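Local structure of cytosol aminopeptidase (Staphylococcus aureus subsp. aureus, 3KZW) at residues 80-85 with 95-100; 215-220 with 260-265; 284-289 with 335-340. The protein probably removes amino acids one at a time from the N-terminal end of peptides, as a metal-dependent leucyl aminopeptidase that assembles as a hexamer. All blocks are in the same frame, centred on the assembly; numbering follows the deposited sequence.

Contact 1 (80-85 with 95-100); sequences KIYTTA and LITVGL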
# COMPACT_ATOMS: atom_id res chain seq x y z
N LYS A 80 -33.19 -29.59 -9.56
CA LYS A 80 -34.25 -28.59 -9.43
C LYS A 80 -35.49 -29.18 -8.78
O LYS A 80 -35.94 -30.27 -9.14
CB LYS A 80 -34.60 -27.97 -10.79
CG LYS A 80 -35.50 -26.74 -10.69
CD LYS A 80 -35.72 -26.09 -12.03
CE LYS A 80 -36.67 -24.90 -11.92
NZ LYS A 80 -37.23 -24.51 -13.25
N ILE A 81 -36.05 -28.45 -7.82
CA ILE A 81 -37.20 -28.90 -7.06
C ILE A 81 -38.50 -28.37 -7.66
O ILE A 81 -38.64 -27.16 -7.89
CB ILE A 81 -37.10 -28.50 -5.55
CG1 ILE A 81 -35.78 -28.99 -4.94
CG2 ILE A 81 -38.30 -29.02 -4.75
CD1 ILE A 81 -35.60 -30.51 -4.88
N TYR A 82 -39.43 -29.28 -7.94
CA TYR A 82 -40.78 -28.92 -8.37
C TYR A 82 -41.78 -29.52 -7.40
O TYR A 82 -41.63 -30.66 -6.96
CB TYR A 82 -41.08 -29.49 -9.76
CG TYR A 82 -40.18 -29.01 -10.88
CD1 TYR A 82 -38.96 -29.63 -11.13
CD2 TYR A 82 -40.57 -27.96 -11.71
CE1 TYR A 82 -38.13 -29.20 -12.16
CE2 TYR A 82 -39.75 -27.52 -12.75
CZ TYR A 82 -38.54 -28.15 -12.97
OH TYR A 82 -37.72 -27.72 -14.00
N THR A 83 -42.81 -28.75 -7.04
CA THR A 83 -43.90 -29.28 -6.23
C THR A 83 -45.25 -29.06 -6.90
O THR A 83 -45.43 -28.08 -7.63
CB THR A 83 -43.93 -28.70 -4.80
OG1 THR A 83 -44.03 -27.27 -4.85
CG2 THR A 83 -42.68 -29.10 -4.03
N THR A 84 -46.18 -29.98 -6.66
CA THR A 84 -47.53 -29.90 -7.20
C THR A 84 -48.52 -30.74 -6.40
O THR A 84 -48.14 -31.69 -5.72
CB THR A 84 -47.59 -30.31 -8.70
OG1 THR A 84 -48.93 -30.18 -9.19
CG2 THR A 84 -47.11 -31.74 -8.91
N ALA A 85 -49.80 -30.37 -6.49
CA ALA A 85 -50.87 -31.22 -5.99
C ALA A 85 -50.99 -32.42 -6.92
O ALA A 85 -50.98 -32.27 -8.15
CB ALA A 85 -52.18 -30.45 -5.95
N LEU A 95 -46.86 -33.64 -3.99
CA LEU A 95 -45.79 -34.26 -4.76
C LEU A 95 -44.55 -33.37 -4.78
O LEU A 95 -44.63 -32.19 -5.11
CB LEU A 95 -46.26 -34.56 -6.19
CG LEU A 95 -45.26 -35.20 -7.17
CD1 LEU A 95 -44.72 -36.52 -6.63
CD2 LEU A 95 -45.90 -35.40 -8.53
N ILE A 96 -43.41 -33.96 -4.42
CA ILE A 96 -42.13 -33.27 -4.47
C ILE A 96 -41.23 -33.93 -5.52
O ILE A 96 -40.92 -35.12 -5.43
CB ILE A 96 -41.43 -33.23 -3.09
CG1 ILE A 96 -42.30 -32.45 -2.09
CG2 ILE A 96 -40.04 -32.58 -3.20
CD1 ILE A 96 -41.91 -32.65 -0.64
N THR A 97 -40.84 -33.14 -6.50
CA THR A 97 -40.06 -33.61 -7.64
C THR A 97 -38.66 -33.01 -7.62
O THR A 97 -38.50 -31.81 -7.40
CB THR A 97 -40.80 -33.27 -8.96
OG1 THR A 97 -41.71 -34.32 -9.27
CG2 THR A 97 -39.84 -33.07 -10.12
N VAL A 98 -37.66 -33.87 -7.82
CA VAL A 98 -36.28 -33.41 -8.03
C VAL A 98 -35.77 -33.94 -9.38
O VAL A 98 -35.88 -35.13 -9.66
CB VAL A 98 -35.34 -33.78 -6.85
CG1 VAL A 98 -35.31 -35.29 -6.60
CG2 VAL A 98 -33.93 -33.23 -7.07
N GLY A 99 -35.24 -33.04 -10.20
CA GLY A 99 -34.73 -33.39 -11.52
C GLY A 99 -33.48 -34.24 -11.47
O GLY A 99 -32.62 -34.06 -10.61
N LEU A 100 -33.38 -35.18 -12.41
CA LEU A 100 -32.23 -36.09 -12.49
C LEU A 100 -31.40 -35.87 -13.75
O LEU A 100 -30.28 -36.37 -13.85
CB LEU A 100 -32.69 -37.55 -12.42
CG LEU A 100 -33.70 -37.97 -11.35
CD1 LEU A 100 -34.23 -39.35 -11.67
CD2 LEU A 100 -33.10 -37.93 -9.95
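Tyr82 and Thr97 face each other near the open end of an antiparallel beta hairpin, strands 81-88 and 91-101, in the N-terminal domain. They form a hydrogen-bonded pair: Tyr82 N reaches Thr97 O at 2.7 Å, and Thr97 N returns to Tyr82 O. On one face, Thr97 CG2 rests 3.7 Å from Tyr82 CD1, meeting the ring obliquely. With CG2 anti to its own nitrogen, Thr97 sends the methyl along its strand and out from the sheet, beside the ring. Thr84 and Leu95 continue this face side by side, CG2 of Thr84 lying 3.9 Å from CD2 of Leu95. The other face holds Ile81, Thr83, Ile96 and Val98, beta-branched residues suited to extended backbone. Here Ile81 CD1 comes 3.8 Å from Val98 CB, and Thr83 CG2 lies alongside Ile96 CG1. Helix 108-124 packs over this face, with Tyr121 against Ile81 and Thr83. Strand 39-45 hydrogen-bonds to the far edge of 95-100, so the hairpin's second strand is interior to the sheet. Outermost in its own chain, strand 81-88 meets a second subunit, where Thr84 OG1 bonds to Ala85 N of that subunit. Where strand 81-88 begins, Gly99 N donates to Lys80 O at 3.0 Å.

Contact 2 (215-220 with 260-265); sequences TPQTFA and KPRLVT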
# COMPACT_ATOMS: atom_id res chain seq x y z
N THR A 215 -9.98 -23.72 22.51
CA THR A 215 -8.55 -23.53 22.68
C THR A 215 -7.88 -24.90 22.51
O THR A 215 -8.57 -25.92 22.51
CB THR A 215 -8.23 -22.96 24.07
OG1 THR A 215 -8.61 -23.91 25.08
CG2 THR A 215 -9.00 -21.66 24.30
N PRO A 216 -6.53 -24.94 22.37
CA PRO A 216 -5.84 -26.23 22.27
C PRO A 216 -6.22 -27.21 23.38
O PRO A 216 -6.39 -28.40 23.11
CB PRO A 216 -4.37 -25.84 22.38
CG PRO A 216 -4.31 -24.48 21.82
CD PRO A 216 -5.60 -23.81 22.21
N GLN A 217 -6.35 -26.72 24.61
CA GLN A 217 -6.71 -27.55 25.75
C GLN A 217 -8.11 -28.14 25.60
O GLN A 217 -8.28 -29.36 25.71
CB GLN A 217 -6.60 -26.75 27.06
CG GLN A 217 -6.94 -27.56 28.31
CD GLN A 217 -7.09 -26.69 29.55
OE1 GLN A 217 -6.30 -25.77 29.78
NE2 GLN A 217 -8.09 -27.00 30.36
N THR A 218 -9.10 -27.29 25.35
CA THR A 218 -10.50 -27.72 25.24
C THR A 218 -10.72 -28.58 24.01
O THR A 218 -11.59 -29.46 24.01
CB THR A 218 -11.49 -26.53 25.23
OG1 THR A 218 -11.22 -25.69 24.10
CG2 THR A 218 -11.38 -25.71 26.51
N PHE A 219 -9.94 -28.33 22.96
CA PHE A 219 -9.97 -29.14 21.74
C PHE A 219 -9.51 -30.56 22.05
O PHE A 219 -10.16 -31.52 21.63
CB PHE A 219 -9.10 -28.50 20.65
CG PHE A 219 -9.16 -29.21 19.32
CD1 PHE A 219 -10.36 -29.75 18.84
CD2 PHE A 219 -8.03 -29.30 18.52
CE1 PHE A 219 -10.41 -30.39 17.61
CE2 PHE A 219 -8.07 -29.93 17.28
CZ PHE A 219 -9.26 -30.48 16.83
N ALA A 220 -8.41 -30.69 22.80
CA ALA A 220 -7.91 -31.98 23.26
C ALA A 220 -8.92 -32.69 24.15
O ALA A 220 -9.20 -33.88 23.96
CB ALA A 220 -6.58 -31.81 23.98
N LYS A 260 -1.83 -22.68 26.35
CA LYS A 260 -0.63 -23.35 25.86
C LYS A 260 -0.92 -24.53 24.93
O LYS A 260 -2.01 -25.12 25.00
CB LYS A 260 0.24 -23.81 27.04
CG LYS A 260 0.59 -22.72 28.05
CD LYS A 260 1.46 -21.63 27.44
CE LYS A 260 1.59 -20.46 28.40
NZ LYS A 260 2.19 -19.27 27.73
N PRO A 261 0.04 -24.88 24.04
CA PRO A 261 -0.14 -25.94 23.04
C PRO A 261 -0.38 -27.34 23.61
O PRO A 261 -0.10 -27.59 24.79
CB PRO A 261 1.18 -25.91 22.26
CG PRO A 261 2.15 -25.26 23.16
CD PRO A 261 1.36 -24.25 23.92
N ARG A 262 -0.91 -28.22 22.77
CA ARG A 262 -1.15 -29.62 23.12
C ARG A 262 -0.77 -30.51 21.95
O ARG A 262 -0.83 -30.08 20.79
CB ARG A 262 -2.63 -29.85 23.47
CG ARG A 262 -3.15 -29.13 24.70
CD ARG A 262 -2.64 -29.77 25.98
NE ARG A 262 -3.29 -29.21 27.17
CZ ARG A 262 -2.88 -28.13 27.83
NH1 ARG A 262 -1.80 -27.47 27.43
NH2 ARG A 262 -3.54 -27.71 28.89
N LEU A 263 -0.35 -31.74 22.24
CA LEU A 263 -0.19 -32.76 21.21
C LEU A 263 -1.16 -33.90 21.49
O LEU A 263 -1.13 -34.50 22.56
CB LEU A 263 1.24 -33.28 21.14
CG LEU A 263 1.53 -34.18 19.93
CD1 LEU A 263 2.04 -33.37 18.75
CD2 LEU A 263 2.52 -35.26 20.28
N VAL A 264 -2.01 -34.19 20.51
CA VAL A 264 -3.02 -35.23 20.64
C VAL A 264 -2.67 -36.43 19.76
O VAL A 264 -2.51 -36.30 18.55
CB VAL A 264 -4.44 -34.71 20.29
CG1 VAL A 264 -5.50 -35.77 20.55
CG2 VAL A 264 -4.76 -33.45 21.09
N THR A 265 -2.54 -37.60 20.39
CA THR A 265 -2.30 -38.85 19.68
C THR A 265 -3.56 -39.69 19.69
O THR A 265 -4.14 -39.96 20.75
CB THR A 265 -1.12 -39.65 20.30
OG1 THR A 265 -0.00 -38.77 20.50
CG2 THR A 265 -0.69 -40.78 19.38
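The side chains of Gln217 and Arg262 run side by side where the first turn of helix 216-226 packs on strand 262-269 of the catalytic domain's central sheet. Their flat ends are almost parallel, with amide and guanidinium planes 6° apart. CB of Gln217 lies over one face of the guanidinium, while its CG comes 3.5 Å from Arg262 NH2. The arginine bends at its second torsion (chi2 -74°), which turns the chain to run beside Gln217 and brings the guanidinium over the preceding carbonyl. Its NH1 donates to Pro261 O at 3.1 Å; the oxygen is close to the guanidinium plane but NH1 stands above the carbonyl plane, a bond that probably limits rotation of the group. Gln217 NE2 turns instead to Glu221, one helical turn on.

Nearer the sheet, Ala220 and Val264 make a small apolar contact. Ala220 directs its CB at Val264, 3.8 Å from CG2, and the short methyl lets the helix sit close to the strand. Pro216 packs its CB 3.6 Å from Lys260 O, just before the strand. Proline suits the first turn, where a missing backbone N-H costs no helical bond, and Thr215 occupies the N-cap position before it.

The chemistry therefore grades from apolar packing at Ala220 and Val264 to the partly exposed end, where the methylenes of Gln217 meet the guanidinium by van der Waals contact and the polar ends look to Pro261 O and Glu221.

Contact 3 (284-289 with 335-340); sequences GITYDS and CAENMI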
# COMPACT_ATOMS: atom_id res chain seq x y z
N GLY A 284 -3.36 -28.21 13.90
CA GLY A 284 -4.40 -27.79 14.83
C GLY A 284 -4.19 -26.41 15.42
O GLY A 284 -4.30 -26.24 16.64
N ILE A 285 -3.91 -25.43 14.57
CA ILE A 285 -3.79 -24.05 15.04
C ILE A 285 -5.19 -23.48 15.26
O ILE A 285 -5.89 -23.13 14.31
CB ILE A 285 -2.94 -23.17 14.08
CG1 ILE A 285 -1.52 -23.74 13.91
CG2 ILE A 285 -2.88 -21.72 14.58
CD1 ILE A 285 -0.67 -23.77 15.17
N THR A 286 -5.59 -23.41 16.53
CA THR A 286 -6.94 -23.00 16.91
C THR A 286 -7.22 -21.54 16.55
O THR A 286 -8.36 -21.18 16.23
CB THR A 286 -7.21 -23.24 18.41
OG1 THR A 286 -6.25 -22.54 19.20
CG2 THR A 286 -7.15 -24.73 18.74
N TYR A 287 -6.18 -20.71 16.60
CA TYR A 287 -6.24 -19.35 16.06
C TYR A 287 -4.88 -18.85 15.62
O TYR A 287 -3.88 -19.03 16.32
CB TYR A 287 -6.84 -18.38 17.07
CG TYR A 287 -7.27 -17.08 16.43
CD1 TYR A 287 -8.50 -16.97 15.78
CD2 TYR A 287 -6.44 -15.96 16.44
CE1 TYR A 287 -8.89 -15.79 15.18
CE2 TYR A 287 -6.82 -14.77 15.85
CZ TYR A 287 -8.05 -14.70 15.22
OH TYR A 287 -8.44 -13.52 14.63
N ASP A 288 -4.85 -18.22 14.45
CA ASP A 288 -3.62 -17.69 13.87
C ASP A 288 -3.73 -16.18 13.67
O ASP A 288 -4.44 -15.72 12.77
CB ASP A 288 -3.32 -18.40 12.54
CG ASP A 288 -1.95 -18.03 11.96
OD1 ASP A 288 -1.11 -17.48 12.70
OD2 ASP A 288 -1.72 -18.31 10.76
N SER A 289 -3.05 -15.42 14.52
CA SER A 289 -2.95 -13.97 14.36
C SER A 289 -1.76 -13.60 13.47
O SER A 289 -1.67 -12.48 12.98
CB SER A 289 -2.81 -13.29 15.71
OG SER A 289 -1.56 -13.58 16.32
N CYS A 335 -1.55 -28.97 18.22
CA CYS A 335 -2.49 -27.89 18.56
C CYS A 335 -1.80 -26.75 19.28
O CYS A 335 -1.08 -26.97 20.25
CB CYS A 335 -3.63 -28.44 19.42
SG CYS A 335 -4.44 -29.89 18.73
N ALA A 336 -2.03 -25.53 18.80
CA ALA A 336 -1.44 -24.32 19.38
C ALA A 336 -2.25 -23.09 18.97
O ALA A 336 -3.08 -23.16 18.06
CB ALA A 336 0.01 -24.16 18.94
N GLU A 337 -2.00 -21.98 19.65
CA GLU A 337 -2.62 -20.70 19.32
C GLU A 337 -1.52 -19.67 19.07
O GLU A 337 -0.73 -19.35 19.96
CB GLU A 337 -3.54 -20.25 20.46
CG GLU A 337 -4.61 -19.25 20.06
CD GLU A 337 -5.46 -18.79 21.24
OE1 GLU A 337 -6.68 -19.07 21.25
OE2 GLU A 337 -4.92 -18.14 22.16
N ASN A 338 -1.46 -19.16 17.84
CA ASN A 338 -0.40 -18.23 17.42
C ASN A 338 -0.71 -16.79 17.81
O ASN A 338 -1.42 -16.09 17.09
CB ASN A 338 -0.16 -18.35 15.90
CG ASN A 338 1.16 -17.72 15.46
OD1 ASN A 338 2.00 -17.35 16.27
ND2 ASN A 338 1.34 -17.62 14.15
N MET A 339 -0.15 -16.35 18.94
CA MET A 339 -0.49 -15.06 19.55
C MET A 339 0.73 -14.18 19.81
O MET A 339 1.87 -14.65 19.76
CB MET A 339 -1.25 -15.28 20.86
CG MET A 339 -2.60 -15.98 20.73
SD MET A 339 -3.99 -14.87 20.43
CE MET A 339 -3.99 -14.80 18.65
N ILE A 340 0.48 -12.89 20.08
CA ILE A 340 1.53 -11.93 20.40
C ILE A 340 1.53 -11.63 21.90
O ILE A 340 0.49 -11.33 22.48
CB ILE A 340 1.34 -10.59 19.64
CG1 ILE A 340 1.32 -10.81 18.13
CG2 ILE A 340 2.42 -9.58 20.02
CD1 ILE A 340 0.81 -9.62 17.34
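Gly284 and Ile285 pair with Cys335 and Ala336 as parallel neighbours in the central sheet of the catalytic domain. Ala336 N donates to Gly284 O, and Ala336 O receives Thr286 N at 3.0 Å. The chain turns a corner at Thr286, after which Asn338 N donates to Tyr287 O at 2.9 Å. Glycine at 284 lets the strands come close.

Among polar side chains, Asp288 and Asn338 lie alongside one another, their carboxylate and amide planes 17° apart. Asn338 ND2 reaches the syn side of Asp288 OD1 at 2.9 Å, from 29° out of the carboxylate plane, and also donates to Thr364 O. Ser289 grips Asn338 O twice, through its N at 3.1 Å and OG at 2.6 Å. With chi1 at 68°, OG is turned back toward that carbonyl.

Apolar contacts flank these bonds. CD1 of Ile285 meets CB of Ala336 at 3.9 Å. Met339, bent at two torsions, brings CE to the edge of the Tyr287 ring, 3.5 Å from CD2; Tyr287 OH bonds to Pro347 O of the third subunit.

Asp288 OD2 pairs with Lys295 while Asp306, Asp365 and Glu367 crowd near it, an acidic cluster consistent with this family's metal-binding centre, though a bound sodium ion lies about 13 Å from the Asp288 side chain; Asn338 probably helps position the carboxylate.

In the fold
From the N terminus, contact 1 closes first, a short hairpin at the outer edge of the N-terminal domain's sheet within its own chain, where a second subunit meets it. Contact 2 closes next, after the chain has entered the catalytic domain: its loop carries helices and strand 233-237 before returning to lay strand 262-269 beneath helix 216-226. Contact 3 then spans a loop that includes helix 308-322, a beta-alpha-beta crossover joining parallel neighbours of the same sheet. The three are in series, neither nested nor crossed. Contact 1 stands apart, its centre about 47 Å from those of the others, whereas contacts 2 and 3 touch: Arg262 N probably bonds to Cys335 O, and Pro216 packs on Thr286.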